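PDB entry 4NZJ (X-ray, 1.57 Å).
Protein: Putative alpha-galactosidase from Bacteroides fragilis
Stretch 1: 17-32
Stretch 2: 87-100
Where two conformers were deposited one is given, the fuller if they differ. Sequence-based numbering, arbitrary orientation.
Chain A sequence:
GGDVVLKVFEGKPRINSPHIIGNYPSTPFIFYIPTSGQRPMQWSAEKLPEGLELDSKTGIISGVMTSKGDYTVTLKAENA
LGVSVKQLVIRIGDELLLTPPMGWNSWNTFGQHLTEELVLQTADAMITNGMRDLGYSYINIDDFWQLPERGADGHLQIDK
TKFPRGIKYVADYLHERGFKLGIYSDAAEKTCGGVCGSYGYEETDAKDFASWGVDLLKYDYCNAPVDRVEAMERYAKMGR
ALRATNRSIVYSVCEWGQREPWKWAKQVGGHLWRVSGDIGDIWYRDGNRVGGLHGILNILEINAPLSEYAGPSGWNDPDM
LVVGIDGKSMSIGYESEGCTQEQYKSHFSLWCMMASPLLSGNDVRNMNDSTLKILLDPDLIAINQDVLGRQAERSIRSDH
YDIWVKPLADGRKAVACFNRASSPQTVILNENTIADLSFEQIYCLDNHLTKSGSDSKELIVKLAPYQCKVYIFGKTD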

# COMPACT_ATOMS: atom_id res chain seq x y z
N SER A 17 12.55 -2.85 -1.68
CA SER A 17 11.83 -1.58 -1.74
C SER A 17 10.99 -1.36 -0.49
O SER A 17 10.60 -2.33 0.17
N PRO A 18 10.66 -0.09 -0.16
CA PRO A 18 10.94 1.15 -0.90
C PRO A 18 12.37 1.64 -0.75
O PRO A 18 12.99 1.39 0.28
N HIS A 19 12.86 2.36 -1.75
CA HIS A 19 14.18 2.97 -1.71
C HIS A 19 14.12 4.50 -1.54
O HIS A 19 15.11 5.20 -1.73
N ILE A 20 12.94 5.00 -1.19
CA ILE A 20 12.75 6.41 -0.86
C ILE A 20 11.68 6.49 0.21
O ILE A 20 10.74 5.70 0.20
N ILE A 21 11.84 7.41 1.16
CA ILE A 21 10.91 7.55 2.27
C ILE A 21 10.81 9.02 2.67
O ILE A 21 11.84 9.70 2.78
N GLY A 22 9.59 9.50 2.87
CA GLY A 22 9.33 10.88 3.25
C GLY A 22 8.81 10.97 4.67
O GLY A 22 8.10 10.08 5.14
N ASN A 23 9.17 12.06 5.34
CA ASN A 23 8.69 12.34 6.69
C ASN A 23 8.71 13.85 6.93
O ASN A 23 9.51 14.56 6.33
N TYR A 24 7.82 14.35 7.79
CA TYR A 24 7.83 15.76 8.16
C TYR A 24 8.99 16.06 9.11
O TYR A 24 9.35 15.22 9.93
N PRO A 25 9.56 17.28 9.02
CA PRO A 25 10.58 17.66 9.99
C PRO A 25 10.02 17.71 11.42
O PRO A 25 8.85 18.00 11.61
N SER A 26 10.87 17.41 12.40
CA SER A 26 10.48 17.49 13.81
C SER A 26 9.32 16.58 14.19
O SER A 26 8.54 16.90 15.10
N THR A 27 9.20 15.44 13.51
CA THR A 27 8.26 14.39 13.89
C THR A 27 9.02 13.07 13.99
O THR A 27 10.09 12.92 13.40
N PRO A 28 8.49 12.12 14.78
CA PRO A 28 9.17 10.83 14.87
C PRO A 28 9.30 10.12 13.53
O PRO A 28 8.38 10.16 12.70
N PHE A 29 10.45 9.48 13.34
CA PHE A 29 10.79 8.77 12.13
C PHE A 29 11.07 7.32 12.51
O PHE A 29 11.83 7.07 13.44
N ILE A 30 10.43 6.39 11.81
CA ILE A 30 10.72 4.96 11.98
C ILE A 30 10.72 4.26 10.63
O ILE A 30 9.78 4.41 9.86
N PHE A 31 11.78 3.53 10.33
CA PHE A 31 11.84 2.74 9.11
C PHE A 31 12.60 1.44 9.34
O PHE A 31 13.80 1.45 9.63
N TYR A 32 11.88 0.33 9.23
CA TYR A 32 12.52 -0.97 9.20
C TYR A 32 13.00 -1.23 7.78
O TYR A 32 12.24 -1.05 6.83
N GLN A 87 21.13 2.10 -1.82
CA GLN A 87 20.88 3.49 -1.45
C GLN A 87 19.46 3.64 -0.92
O GLN A 87 18.53 2.97 -1.37
N LEU A 88 19.31 4.53 0.06
CA LEU A 88 17.99 4.97 0.52
C LEU A 88 17.99 6.49 0.53
O LEU A 88 18.89 7.11 1.10
N VAL A 89 16.98 7.08 -0.10
CA VAL A 89 16.81 8.53 -0.05
C VAL A 89 15.77 8.86 1.01
O VAL A 89 14.66 8.33 0.98
N ILE A 90 16.15 9.71 1.96
CA ILE A 90 15.22 10.19 2.97
C ILE A 90 14.89 11.64 2.66
O ILE A 90 15.78 12.48 2.61
N ARG A 91 13.61 11.93 2.42
CA ARG A 91 13.17 13.29 2.14
C ARG A 91 12.44 13.82 3.35
O ARG A 91 11.39 13.29 3.74
N ILE A 92 13.00 14.86 3.95
CA ILE A 92 12.36 15.55 5.05
C ILE A 92 11.73 16.81 4.48
O ILE A 92 12.42 17.65 3.91
N GLY A 93 10.42 16.92 4.63
CA GLY A 93 9.66 18.01 4.01
C GLY A 93 8.18 17.80 4.26
O GLY A 93 7.80 17.28 5.30
N ASP A 94 7.35 18.20 3.30
CA ASP A 94 5.90 18.08 3.49
C ASP A 94 5.30 16.95 2.65
O ASP A 94 4.10 16.95 2.39
N GLU A 95 6.13 15.97 2.29
CA GLU A 95 5.72 14.88 1.41
C GLU A 95 5.78 13.53 2.12
O GLU A 95 6.87 13.05 2.45
N LEU A 96 4.63 12.92 2.38
CA LEU A 96 4.57 11.55 2.90
C LEU A 96 4.20 10.58 1.78
O LEU A 96 3.76 11.01 0.72
N LEU A 97 4.37 9.28 2.02
CA LEU A 97 4.06 8.24 1.03
C LEU A 97 4.61 8.55 -0.36
O LEU A 97 3.86 8.64 -1.35
N LEU A 98 5.93 8.69 -0.42
CA LEU A 98 6.63 8.90 -1.68
C LEU A 98 6.55 7.65 -2.57
O LEU A 98 6.76 7.73 -3.78
N THR A 99 6.23 6.52 -1.94
CA THR A 99 5.78 5.30 -2.63
C THR A 99 4.43 4.89 -2.04
O THR A 99 4.07 5.34 -0.95
N PRO A 100 3.66 4.05 -2.75
CA PRO A 100 2.36 3.68 -2.19
C PRO A 100 2.47 2.96 -0.85
O PRO A 100 3.44 2.23 -0.62

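Strands 20-23 and 87-92 run parallel, 18° between their directions, so side chains in register share a face. On the face of Ile-20, that residue (chi1 t, chi2 t) lays CG1 4.0 Å from Val-89 CB and 3.9 Å from Leu-98 CD1, while its CG2 lies 3.7 Å from Thr-99 CG2. Leu-98 (m, t) points toward stretch 1 and brings CD1 to 3.6 Å from Gly-22 N; an ideal CB on Gly-22 would clash with it and, at 2.1 Å, with Glu-95 O.

On the other face, Ile-21 CG2 sits 3.8 Å from Ile-90 CG1 and 4.2 Å from Leu-88 CD1. Phe-29 and Phe-31, both chi1 t, point toward this layer: Phe-29 CE2 is 3.7 Å from Ile-90 CG2, and Phe-31 CE2 4.1 Å from Leu-88 CD2. Further along, Pro-25 CB meets Ile-92 CG2 at 3.7 Å.

Tyr-24 (chi1 m) receives Leu-96 CD2 over one ring face, 4.0 Å from the centroid and 26° off the normal.

At the polar edge, Ile-20 CD1 covers one face of the Arg-91 guanidinium, whose NH1 forms a salt bridge with Glu-95 OE1 (3.1 Å). Waters link His-19 ND1 to Gln-87 O, Ile-20 O to Thr-99 OG1, and, weakly at its second end, Tyr-24 OH to Asp-94 O.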

# COMPACT_ATOMS: atom_id res chain seq x y z
CB SER A 17 10.94 -1.56 -2.99
OG SER A 17 11.72 -1.70 -4.17
CB PRO A 18 9.99 2.16 -0.26
CG PRO A 18 9.79 1.66 1.13
CD PRO A 18 9.84 0.16 1.04
CB HIS A 19 14.95 2.62 -2.99
CG HIS A 19 15.05 1.15 -3.25
ND1 HIS A 19 15.75 0.29 -2.42
CD2 HIS A 19 14.55 0.38 -4.24
CE1 HIS A 19 15.66 -0.94 -2.89
NE2 HIS A 19 14.94 -0.91 -4.00
CB ILE A 20 12.37 7.26 -2.09
CG1 ILE A 20 12.40 8.75 -1.74
CG2 ILE A 20 10.99 6.87 -2.64
CD1 ILE A 20 12.20 9.66 -2.94
CB ILE A 21 11.33 6.66 3.47
CG1 ILE A 21 10.28 6.70 4.59
CG2 ILE A 21 12.69 7.08 4.02
CD1 ILE A 21 9.06 5.87 4.32
CB ASN A 23 9.59 11.63 7.71
CG ASN A 23 8.88 11.36 9.03
OD1 ASN A 23 9.36 11.75 10.10
ND2 ASN A 23 7.76 10.67 8.97
CB TYR A 24 6.53 16.20 8.86
CG TYR A 24 5.23 16.02 8.09
CD1 TYR A 24 5.19 16.03 6.70
CD2 TYR A 24 4.03 15.87 8.78
CE1 TYR A 24 4.00 15.87 6.02
CE2 TYR A 24 2.83 15.71 8.11
CZ TYR A 24 2.82 15.71 6.73
OH TYR A 24 1.63 15.55 6.05
CB PRO A 25 11.02 19.05 9.52
CG PRO A 25 9.89 19.56 8.69
CD PRO A 25 9.27 18.36 8.06
CB SER A 26 10.19 18.94 14.20
OG SER A 26 11.33 19.74 13.96
CB THR A 27 7.12 14.23 12.87
OG1 THR A 27 7.63 13.70 11.64
CG2 THR A 27 6.43 15.56 12.63
CB PRO A 28 8.28 10.04 15.83
CG PRO A 28 7.65 11.09 16.69
CD PRO A 28 7.38 12.22 15.74
CB PHE A 29 12.05 9.40 11.51
CG PHE A 29 12.50 8.76 10.23
CD1 PHE A 29 13.20 7.55 10.25
CD2 PHE A 29 12.29 9.38 9.01
CE1 PHE A 29 13.63 6.96 9.08
CE2 PHE A 29 12.73 8.80 7.84
CZ PHE A 29 13.40 7.59 7.87
CB ILE A 30 9.71 4.25 12.91
CG1 ILE A 30 9.77 4.87 14.31
CG2 ILE A 30 10.01 2.76 12.98
CD1 ILE A 30 8.94 4.18 15.36
CB PHE A 31 12.52 3.52 7.99
CG PHE A 31 12.55 2.79 6.68
CD1 PHE A 31 11.37 2.58 5.97
CD2 PHE A 31 13.74 2.30 6.15
CE1 PHE A 31 11.38 1.91 4.76
CE2 PHE A 31 13.76 1.63 4.94
CZ PHE A 31 12.58 1.43 4.24
CB TYR A 32 11.56 -2.08 9.64
CG TYR A 32 12.09 -3.48 9.42
CD1 TYR A 32 13.03 -4.03 10.29
CD2 TYR A 32 11.69 -4.23 8.32
CE1 TYR A 32 13.53 -5.31 10.09
CE2 TYR A 32 12.19 -5.51 8.12
CZ TYR A 32 13.11 -6.04 9.00
OH TYR A 32 13.62 -7.30 8.81
CB GLN A 87 21.06 4.42 -2.66
CG GLN A 87 22.40 4.31 -3.39
CD GLN A 87 23.55 4.91 -2.62
OE1 GLN A 87 24.01 4.34 -1.63
NE2 GLN A 87 24.06 6.04 -3.09
CB LEU A 88 17.70 4.44 1.93
CG LEU A 88 16.44 4.97 2.62
CD1 LEU A 88 15.17 4.47 1.93
CD2 LEU A 88 16.43 4.59 4.09
CB VAL A 89 16.40 9.10 -1.42
CG1 VAL A 89 16.06 10.59 -1.31
CG2 VAL A 89 17.51 8.88 -2.43
CB ILE A 90 15.82 10.08 4.39
CG1 ILE A 90 16.10 8.61 4.71
CG2 ILE A 90 14.86 10.68 5.42
CD1 ILE A 90 16.85 8.39 6.02
CB ARG A 91 12.26 13.34 0.91
CG ARG A 91 11.71 14.74 0.62
CD ARG A 91 11.07 14.81 -0.75
NE ARG A 91 12.03 14.43 -1.78
CZ ARG A 91 11.72 13.92 -2.97
NH1 ARG A 91 10.45 13.75 -3.33
NH2 ARG A 91 12.69 13.59 -3.81
CB ILE A 92 13.36 15.88 6.18
CG1 ILE A 92 14.03 14.59 6.69
CG2 ILE A 92 12.66 16.60 7.33
CD1 ILE A 92 13.08 13.54 7.23
CB ASP A 94 5.21 19.42 3.21
CG ASP A 94 5.36 19.88 1.77
OD1 ASP A 94 6.08 19.22 0.98
OD2 ASP A 94 4.75 20.91 1.42
CB GLU A 95 6.63 14.86 0.18
CG GLU A 95 6.59 16.14 -0.64
CD GLU A 95 7.77 16.29 -1.58
OE1 GLU A 95 8.03 15.37 -2.38
OE2 GLU A 95 8.45 17.34 -1.52
CB LEU A 96 3.54 11.44 4.03
CG LEU A 96 3.69 12.41 5.20
CD1 LEU A 96 2.68 12.09 6.29
CD2 LEU A 96 5.11 12.38 5.75
CB LEU A 97 2.55 7.98 0.95
CG LEU A 97 1.87 7.49 2.23
CD1 LEU A 97 0.42 7.10 1.93
CD2 LEU A 97 2.64 6.35 2.87
CB LEU A 98 8.07 9.33 -1.43
CG LEU A 98 8.18 10.75 -0.85
CD1 LEU A 98 9.58 11.05 -0.36
CD2 LEU A 98 7.74 11.79 -1.88
CB THR A 99 6.77 4.14 -2.44
OG1 THR A 99 6.85 3.79 -1.06
CG2 THR A 99 8.15 4.52 -2.95
CB PRO A 100 1.77 2.74 -3.25
CG PRO A 100 2.45 3.14 -4.51
CD PRO A 100 3.84 3.55 -4.12
O HOH W 1 17.00 0.83 -0.13
O HOH W 2 8.09 5.30 0.94
O HOH W 3 7.36 7.75 1.90
O HOH W 4 5.96 8.38 4.28
O HOH W 5 1.04 16.53 3.86